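Local coordinates for transcriptional activator TenA-1 (Sulfolobus solfataricus P2, PDB 2QZC), which probably acts as a thiaminase of the TenA family in thiamin metabolism, despite its name as a transcriptional activator, at residues G66-V78 and K170-V182. Sequence-based numbering, arbitrary orientation. Where two conformers were deposited one is given.
Sequences GPIDKVTKILNLV and KRIEAILYALDEV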
ATOM      1  N   GLY A  66      -1.297   5.488   9.221  1.00 17.51           N
ATOM      2  CA  GLY A  66      -2.146   4.719  10.132  1.00 17.64           C
ATOM      3  C   GLY A  66      -1.426   3.773  11.079  1.00 19.56           C
ATOM      4  O   GLY A  66      -0.229   3.582  10.925  1.00 19.63           O
ATOM      5  N   PRO A  67      -2.156   3.162  12.026  1.00 20.28           N
ATOM      6  CA  PRO A  67      -1.534   2.177  12.943  1.00 21.13           C
ATOM      7  C   PRO A  67      -1.035   0.993  12.133  1.00 21.07           C
ATOM      8  O   PRO A  67      -1.768   0.461  11.295  1.00 21.64           O
ATOM      9  CB  PRO A  67      -2.698   1.766  13.862  1.00 21.67           C
ATOM     10  CG  PRO A  67      -3.658   2.899  13.778  1.00 23.23           C
ATOM     11  CD  PRO A  67      -3.590   3.321  12.326  1.00 20.89           C
ATOM     12  N   ILE A  68       0.209   0.576  12.364  1.00 21.37           N
ATOM     13  CA  ILE A  68       0.833  -0.408  11.491  1.00 22.52           C
ATOM     14  C   ILE A  68       0.074  -1.722  11.368  1.00 22.52           C
ATOM     15  O   ILE A  68      -0.030  -2.262  10.269  1.00 22.70           O
ATOM     16  CB  ILE A  68       2.344  -0.606  11.830  1.00 26.44           C
ATOM     17  CG1 ILE A  68       3.076  -1.312  10.671  1.00 25.56           C
ATOM     18  CG2 ILE A  68       2.509  -1.288  13.193  1.00 26.26           C
ATOM     19  CD1 ILE A  68       3.197  -0.500   9.418  1.00 26.96           C
ATOM     20  N   ASP A  69      -0.460  -2.223  12.483  1.00 23.25           N
ATOM     21  CA  ASP A  69      -1.201  -3.486  12.474  1.00 26.66           C
ATOM     22  C   ASP A  69      -2.493  -3.390  11.652  1.00 23.59           C
ATOM     23  O   ASP A  69      -2.781  -4.288  10.855  1.00 24.12           O
ATOM     24  CB  ASP A  69      -1.536  -3.976  13.907  1.00 30.03           C
ATOM     25  CG  ASP A  69      -2.393  -2.970  14.721  1.00 42.51           C
ATOM     26  OD1 ASP A  69      -2.006  -1.767  14.810  1.00 47.01           O
ATOM     27  OD2 ASP A  69      -3.449  -3.400  15.266  1.00 57.98           O
ATOM     28  N   LYS A  70      -3.220  -2.281  11.852  1.00 23.28           N
ATOM     29  CA  LYS A  70      -4.514  -2.070  11.177  1.00 23.49           C
ATOM     30  C   LYS A  70      -4.311  -1.885   9.685  1.00 20.44           C
ATOM     31  O   LYS A  70      -5.036  -2.498   8.871  1.00 21.95           O
ATOM     32  CB  LYS A  70      -5.258  -0.870  11.756  1.00 23.54           C
ATOM     33  CG  LYS A  70      -5.607  -0.945  13.249  1.00 28.39           C
ATOM     34  CD  LYS A  70      -6.492  -2.124  13.533  1.00 30.92           C
ATOM     35  CE  LYS A  70      -7.025  -2.112  14.949  1.00 38.85           C
ATOM     36  NZ  LYS A  70      -5.926  -2.212  15.938  1.00 40.62           N
ATOM     37  N   VAL A  71      -3.342  -1.060   9.312  1.00 19.27           N
ATOM     38  CA  VAL A  71      -3.124  -0.810   7.872  1.00 20.51           C
ATOM     39  C   VAL A  71      -2.581  -2.039   7.117  1.00 22.06           C
ATOM     40  O   VAL A  71      -3.033  -2.326   5.988  1.00 21.21           O
ATOM     41  CB  VAL A  71      -2.308   0.476   7.556  1.00 21.04           C
ATOM     42  CG1 VAL A  71      -2.967   1.723   8.156  1.00 19.84           C
ATOM     43  CG2 VAL A  71      -0.869   0.363   7.953  1.00 21.00           C
ATOM     44  N   THR A  72      -1.657  -2.802   7.737  1.00 21.75           N
ATOM     45  CA  THR A  72      -1.104  -4.011   7.117  0.50 20.67           C
ATOM     46  C   THR A  72      -2.194  -5.060   6.840  1.00 21.48           C
ATOM     47  O   THR A  72      -2.211  -5.683   5.780  1.00 22.61           O
ATOM     48  CB  THR A  72       0.013  -4.611   7.987  0.50 22.24           C
ATOM     49  OG1 THR A  72       0.983  -3.595   8.232  0.50 18.11           O
ATOM     50  CG2 THR A  72       0.672  -5.772   7.289  0.50 18.14           C
ATOM     51  N   LYS A  73      -3.117  -5.223   7.798  1.00 21.42           N
ATOM     52  CA  LYS A  73      -4.248  -6.164   7.648  0.50 21.85           C
ATOM     53  C   LYS A  73      -5.098  -5.785   6.420  1.00 20.05           C
ATOM     54  O   LYS A  73      -5.489  -6.622   5.610  1.00 21.92           O
ATOM     55  CB  LYS A  73      -5.129  -6.157   8.904  0.50 22.83           C
ATOM     56  CG  LYS A  73      -6.201  -7.251   8.974  0.50 25.15           C
ATOM     57  CD  LYS A  73      -7.133  -7.013  10.159  0.50 27.80           C
ATOM     58  CE  LYS A  73      -8.124  -8.157  10.345  0.50 34.03           C
ATOM     59  NZ  LYS A  73      -7.443  -9.429  10.763  0.50 37.81           N
ATOM     60  N   ILE A  74      -5.391  -4.494   6.295  1.00 20.19           N
ATOM     61  CA  ILE A  74      -6.185  -4.007   5.156  1.00 18.51           C
ATOM     62  C   ILE A  74      -5.432  -4.167   3.829  1.00 18.19           C
ATOM     63  O   ILE A  74      -5.990  -4.653   2.867  1.00 19.34           O
ATOM     64  CB  ILE A  74      -6.591  -2.497   5.372  1.00 17.88           C
ATOM     65  CG1 ILE A  74      -7.564  -2.339   6.550  1.00 20.11           C
ATOM     66  CG2 ILE A  74      -7.205  -1.875   4.059  1.00 18.44           C
ATOM     67  CD1 ILE A  74      -7.748  -0.897   7.038  1.00 19.55           C
ATOM     68  N   LEU A  75      -4.174  -3.745   3.796  1.00 18.47           N
ATOM     69  CA  LEU A  75      -3.341  -3.807   2.574  1.00 19.41           C
ATOM     70  C   LEU A  75      -3.124  -5.237   2.085  1.00 22.55           C
ATOM     71  O   LEU A  75      -3.095  -5.462   0.881  1.00 22.58           O
ATOM     72  CB  LEU A  75      -2.022  -3.071   2.750  1.00 20.53           C
ATOM     73  CG  LEU A  75      -2.106  -1.546   2.978  1.00 21.04           C
ATOM     74  CD1 LEU A  75      -0.817  -1.001   3.561  1.00 25.15           C
ATOM     75  CD2 LEU A  75      -2.481  -0.826   1.694  1.00 23.03           C
ATOM     76  N   ASN A  76      -2.964  -6.177   3.020  1.00 22.27           N
ATOM     77  CA  ASN A  76      -2.835  -7.594   2.664  0.50 22.87           C
ATOM     78  C   ASN A  76      -4.041  -8.065   1.856  1.00 23.71           C
ATOM     79  O   ASN A  76      -3.887  -8.814   0.880  1.00 28.09           O
ATOM     80  CB  ASN A  76      -2.702  -8.456   3.915  0.50 23.08           C
ATOM     81  CG  ASN A  76      -2.725  -9.941   3.604  0.50 22.30           C
ATOM     82  OD1 ASN A  76      -3.699 -10.626   3.909  0.50 28.71           O
ATOM     83  ND2 ASN A  76      -1.701 -10.421   2.912  0.50 26.45           N
ATOM     84  N   LEU A  77      -5.234  -7.636   2.267  1.00 20.79           N
ATOM     85  CA  LEU A  77      -6.483  -7.996   1.586  1.00 20.41           C
ATOM     86  C   LEU A  77      -6.715  -7.259   0.277  1.00 22.70           C
ATOM     87  O   LEU A  77      -7.196  -7.848  -0.687  1.00 24.38           O
ATOM     88  CB  LEU A  77      -7.678  -7.851   2.546  1.00 22.15           C
ATOM     89  CG  LEU A  77      -7.613  -8.773   3.772  1.00 22.45           C
ATOM     90  CD1 LEU A  77      -8.738  -8.530   4.763  1.00 22.62           C
ATOM     91  CD2 LEU A  77      -7.614 -10.251   3.362  1.00 30.62           C
ATOM     92  N   VAL A  78      -6.382  -5.977   0.250  1.00 21.91           N
ATOM     93  CA  VAL A  78      -6.564  -5.159  -0.948  1.00 21.96           C
ATOM     94  C   VAL A  78      -5.613  -5.564  -2.066  1.00 25.21           C
ATOM     95  O   VAL A  78      -6.044  -5.678  -3.216  1.00 25.60           O
ATOM     96  CB  VAL A  78      -6.453  -3.662  -0.624  1.00 20.70           C
ATOM     97  CG1 VAL A  78      -6.377  -2.800  -1.923  1.00 22.58           C
ATOM     98  CG2 VAL A  78      -7.608  -3.236   0.282  1.00 21.18           C
ATOM     99  N   LYS A 170     -14.363  -9.970   4.222  1.00 20.24           N
ATOM    100  CA  LYS A 170     -13.114  -9.961   5.016  1.00 19.90           C
ATOM    101  C   LYS A 170     -12.422  -8.603   4.922  1.00 17.98           C
ATOM    102  O   LYS A 170     -11.867  -8.103   5.915  1.00 19.98           O
ATOM    103  CB  LYS A 170     -12.162 -11.091   4.592  1.00 22.05           C
ATOM    104  CG  LYS A 170     -12.611 -12.461   5.026  1.00 29.86           C
ATOM    105  CD  LYS A 170     -11.605 -13.488   4.519  1.00 39.75           C
ATOM    106  CE  LYS A 170     -11.975 -14.903   4.932  1.00 45.18           C
ATOM    107  NZ  LYS A 170     -11.058 -15.910   4.306  1.00 48.53           N
ATOM    108  N   ARG A 171     -12.446  -8.000   3.724  1.00 19.44           N
ATOM    109  CA  ARG A 171     -11.899  -6.654   3.550  1.00 19.51           C
ATOM    110  C   ARG A 171     -12.657  -5.664   4.441  1.00 17.27           C
ATOM    111  O   ARG A 171     -12.027  -4.830   5.118  1.00 17.85           O
ATOM    112  CB  ARG A 171     -12.020  -6.153   2.118  1.00 22.83           C
ATOM    113  CG  ARG A 171     -11.059  -6.665   1.101  1.00 34.02           C
ATOM    114  CD  ARG A 171     -11.310  -5.851  -0.195  1.00 39.96           C
ATOM    115  NE  ARG A 171     -10.481  -6.231  -1.329  1.00 47.92           N
ATOM    116  CZ  ARG A 171     -10.640  -7.311  -2.094  1.00 50.96           C
ATOM    117  NH1 ARG A 171     -11.562  -8.241  -1.831  1.00 60.20           N
ATOM    118  NH2 ARG A 171      -9.806  -7.498  -3.116  1.00 54.77           N
ATOM    119  N   ILE A 172     -13.985  -5.745   4.423  1.00 17.64           N
ATOM    120  CA  ILE A 172     -14.823  -4.858   5.242  1.00 16.54           C
ATOM    121  C   ILE A 172     -14.527  -5.054   6.727  1.00 17.52           C
ATOM    122  O   ILE A 172     -14.420  -4.101   7.489  1.00 18.39           O
ATOM    123  CB  ILE A 172     -16.325  -4.971   4.940  1.00 17.67           C
ATOM    124  CG1 ILE A 172     -16.593  -4.711   3.461  1.00 21.52           C
ATOM    125  CG2 ILE A 172     -17.153  -4.091   5.873  1.00 23.13           C
ATOM    126  CD1 ILE A 172     -16.040  -3.374   2.916  1.00 19.90           C
ATOM    127  N   GLU A 173     -14.392  -6.309   7.156  1.00 18.96           N
ATOM    128  CA  GLU A 173     -14.040  -6.550   8.551  1.00 20.57           C
ATOM    129  C   GLU A 173     -12.732  -5.880   8.961  1.00 17.84           C
ATOM    130  O   GLU A 173     -12.669  -5.306  10.037  1.00 18.59           O
ATOM    131  CB  GLU A 173     -13.980  -8.057   8.838  1.00 19.63           C
ATOM    132  CG  GLU A 173     -15.345  -8.696   8.825  1.00 23.87           C
ATOM    133  CD  GLU A 173     -15.347 -10.229   8.873  1.00 28.75           C
ATOM    134  OE1 GLU A 173     -14.266 -10.865   8.825  1.00 29.88           O
ATOM    135  OE2 GLU A 173     -16.468 -10.768   8.913  1.00 38.65           O
ATOM    136  N   ALA A 174     -11.712  -5.936   8.095  1.00 17.63           N
ATOM    137  CA  ALA A 174     -10.424  -5.298   8.382  1.00 16.59           C
ATOM    138  C   ALA A 174     -10.565  -3.755   8.469  1.00 16.19           C
ATOM    139  O   ALA A 174      -9.955  -3.108   9.317  1.00 18.38           O
ATOM    140  CB  ALA A 174      -9.385  -5.691   7.339  1.00 17.44           C
ATOM    141  N   ILE A 175     -11.390  -3.185   7.582  1.00 17.34           N
ATOM    142  CA  ILE A 175     -11.652  -1.740   7.583  1.00 16.47           C
ATOM    143  C   ILE A 175     -12.369  -1.328   8.864  1.00 18.65           C
ATOM    144  O   ILE A 175     -11.992  -0.342   9.494  1.00 19.24           O
ATOM    145  CB  ILE A 175     -12.435  -1.345   6.302  1.00 16.91           C
ATOM    146  CG1 ILE A 175     -11.539  -1.538   5.064  1.00 18.36           C
ATOM    147  CG2 ILE A 175     -12.985   0.129   6.425  1.00 20.23           C
ATOM    148  CD1 ILE A 175     -12.298  -1.557   3.717  1.00 19.49           C
ATOM    149  N   LEU A 176     -13.366  -2.114   9.275  1.00 18.23           N
ATOM    150  CA  LEU A 176     -14.123  -1.820  10.496  1.00 19.43           C
ATOM    151  C   LEU A 176     -13.252  -1.966  11.745  1.00 20.90           C
ATOM    152  O   LEU A 176     -13.444  -1.199  12.677  1.00 20.12           O
ATOM    153  CB  LEU A 176     -15.422  -2.630  10.588  1.00 21.58           C
ATOM    154  CG  LEU A 176     -16.509  -2.320   9.529  1.00 23.09           C
ATOM    155  CD1 LEU A 176     -17.783  -3.123   9.764  1.00 29.03           C
ATOM    156  CD2 LEU A 176     -16.868  -0.812   9.443  1.00 27.80           C
ATOM    157  N   TYR A 177     -12.319  -2.940  11.775  1.00 19.92           N
ATOM    158  CA  TYR A 177     -11.364  -3.091  12.885  0.50 20.52           C
ATOM    159  C   TYR A 177     -10.531  -1.793  13.030  1.00 21.02           C
ATOM    160  O   TYR A 177     -10.290  -1.292  14.137  1.00 20.48           O
ATOM    161  CB  TYR A 177     -10.504  -4.341  12.613  0.50 21.48           C
ATOM    162  CG  TYR A 177      -9.479  -4.739  13.658  0.50 24.67           C
ATOM    163  CD1 TYR A 177      -9.852  -4.951  14.992  0.50 28.87           C
ATOM    164  CD2 TYR A 177      -8.148  -5.001  13.294  0.50 22.87           C
ATOM    165  CE1 TYR A 177      -8.897  -5.341  15.958  0.50 26.94           C
ATOM    166  CE2 TYR A 177      -7.188  -5.417  14.250  0.50 26.89           C
ATOM    167  CZ  TYR A 177      -7.574  -5.578  15.571  0.50 28.01           C
ATOM    168  OH  TYR A 177      -6.640  -5.973  16.506  0.50 31.43           O
ATOM    169  N   ALA A 178     -10.092  -1.238  11.897  1.00 19.53           N
ATOM    170  CA  ALA A 178      -9.348   0.032  11.907  1.00 17.82           C
ATOM    171  C   ALA A 178     -10.252   1.210  12.315  1.00 18.18           C
ATOM    172  O   ALA A 178      -9.847   2.073  13.070  1.00 18.95           O
ATOM    173  CB  ALA A 178      -8.741   0.323  10.542  1.00 18.09           C
ATOM    174  N   LEU A 179     -11.481   1.236  11.789  1.00 18.15           N
ATOM    175  CA  LEU A 179     -12.442   2.292  12.126  1.00 17.76           C
ATOM    176  C   LEU A 179     -12.779   2.320  13.613  1.00 18.09           C
ATOM    177  O   LEU A 179     -12.979   3.415  14.162  1.00 19.95           O
ATOM    178  CB  LEU A 179     -13.728   2.172  11.289  1.00 18.27           C
ATOM    179  CG  LEU A 179     -14.797   3.260  11.406  1.00 19.12           C
ATOM    180  CD1 LEU A 179     -14.269   4.604  10.871  1.00 21.41           C
ATOM    181  CD2 LEU A 179     -16.031   2.873  10.632  1.00 19.44           C
ATOM    182  N   ASP A 180     -12.821   1.148  14.250  1.00 18.53           N
ATOM    183  CA  ASP A 180     -13.119   1.099  15.710  1.00 22.14           C
ATOM    184  C   ASP A 180     -12.106   1.850  16.594  1.00 23.64           C
ATOM    185  O   ASP A 180     -12.445   2.191  17.749  1.00 23.89           O
ATOM    186  CB  ASP A 180     -13.318  -0.348  16.159  1.00 25.79           C
ATOM    187  CG  ASP A 180     -14.623  -0.954  15.642  1.00 29.97           C
ATOM    188  OD1 ASP A 180     -15.590  -0.226  15.310  1.00 37.35           O
ATOM    189  OD2 ASP A 180     -14.665  -2.203  15.575  1.00 43.71           O
ATOM    190  N   GLU A 181     -10.901   2.128  16.065  1.00 20.95           N
ATOM    191  CA  GLU A 181      -9.853   2.895  16.774  0.50 23.94           C
ATOM    192  C   GLU A 181     -10.062   4.399  16.721  1.00 20.29           C
ATOM    193  O   GLU A 181      -9.379   5.151  17.445  1.00 22.44           O
ATOM    194  CB  GLU A 181      -8.435   2.612  16.229  0.50 24.65           C
ATOM    195  CG  GLU A 181      -7.758   1.376  16.772  0.50 32.63           C
ATOM    196  CD  GLU A 181      -6.229   1.417  16.636  0.50 31.33           C
ATOM    197  OE1 GLU A 181      -5.583   2.406  17.067  0.50 40.80           O
ATOM    198  OE2 GLU A 181      -5.669   0.433  16.138  0.50 44.27           O
ATOM    199  N   VAL A 182     -10.987   4.867  15.881  1.00 18.39           N
ATOM    200  CA  VAL A 182     -11.225   6.283  15.702  1.00 16.97           C
ATOM    201  C   VAL A 182     -12.235   6.814  16.721  1.00 16.95           C
ATOM    202  O   VAL A 182     -13.250   6.167  16.965  1.00 18.90           O
ATOM    203  CB  VAL A 182     -11.746   6.602  14.243  1.00 18.85           C
ATOM    204  CG1 VAL A 182     -11.938   8.094  14.019  1.00 17.55           C
ATOM    205  CG2 VAL A 182     -10.751   6.048  13.199  1.00 20.08           C
TER
HETATM  206  O   HOH W   1      -3.450  -0.424  16.627  1.00 53.70           O
HETATM  207  O   HOH W   2      -7.422  -3.482  10.196  1.00 24.08           O
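L77 CD1 packs against K170 O at 3.4 Å, while K170 NZ, leading away from the contact, is salt-bridged to E167. Next along, R171 lays its CG against CB of L77 and runs on, extended to NE, until L77 O stands over one guanidinium face, offset toward the rim. A174 sits at the middle of the interface: its methyl is shared by L77 CD1, K73 CD and I74 CG1, and water 2 donates to both its carbonyl O and that of K70. I74 CD1 lies 3.8 Å from A178 CB and rests on the backbone CA of I175. Helices 68-78 and 170-179 pack antiparallel, their axes 8.9 Å apart at closest approach and 164° between N-to-C directions, within the all-helical, heme oxygenase-like fold of the TenA family; I175 also touches W134 of helix 127-148, and V78 reaches helix 38-63. CG anti to the backbone N (chi1 -177°) brings the Y177 ring up to K70, which crosses its face at about a right angle, CE 3.4 Å from the centroid in a CH-pi contact and NZ 4.2 Å away as a cation-pi partner. Bends at chi2 and chi4 carry K70 NZ onward into two salt bridges of one network, to E181 OE2, met on the anti side at 2.7 Å, and to D69 OD2, met on the syn side at 2.8 Å. A methionine in place of K70 would probably leave D69 and E181, like charges 4.5 Å apart from OD1 to OE2, without the cation between them. P67 CG brushes OE1 of E181.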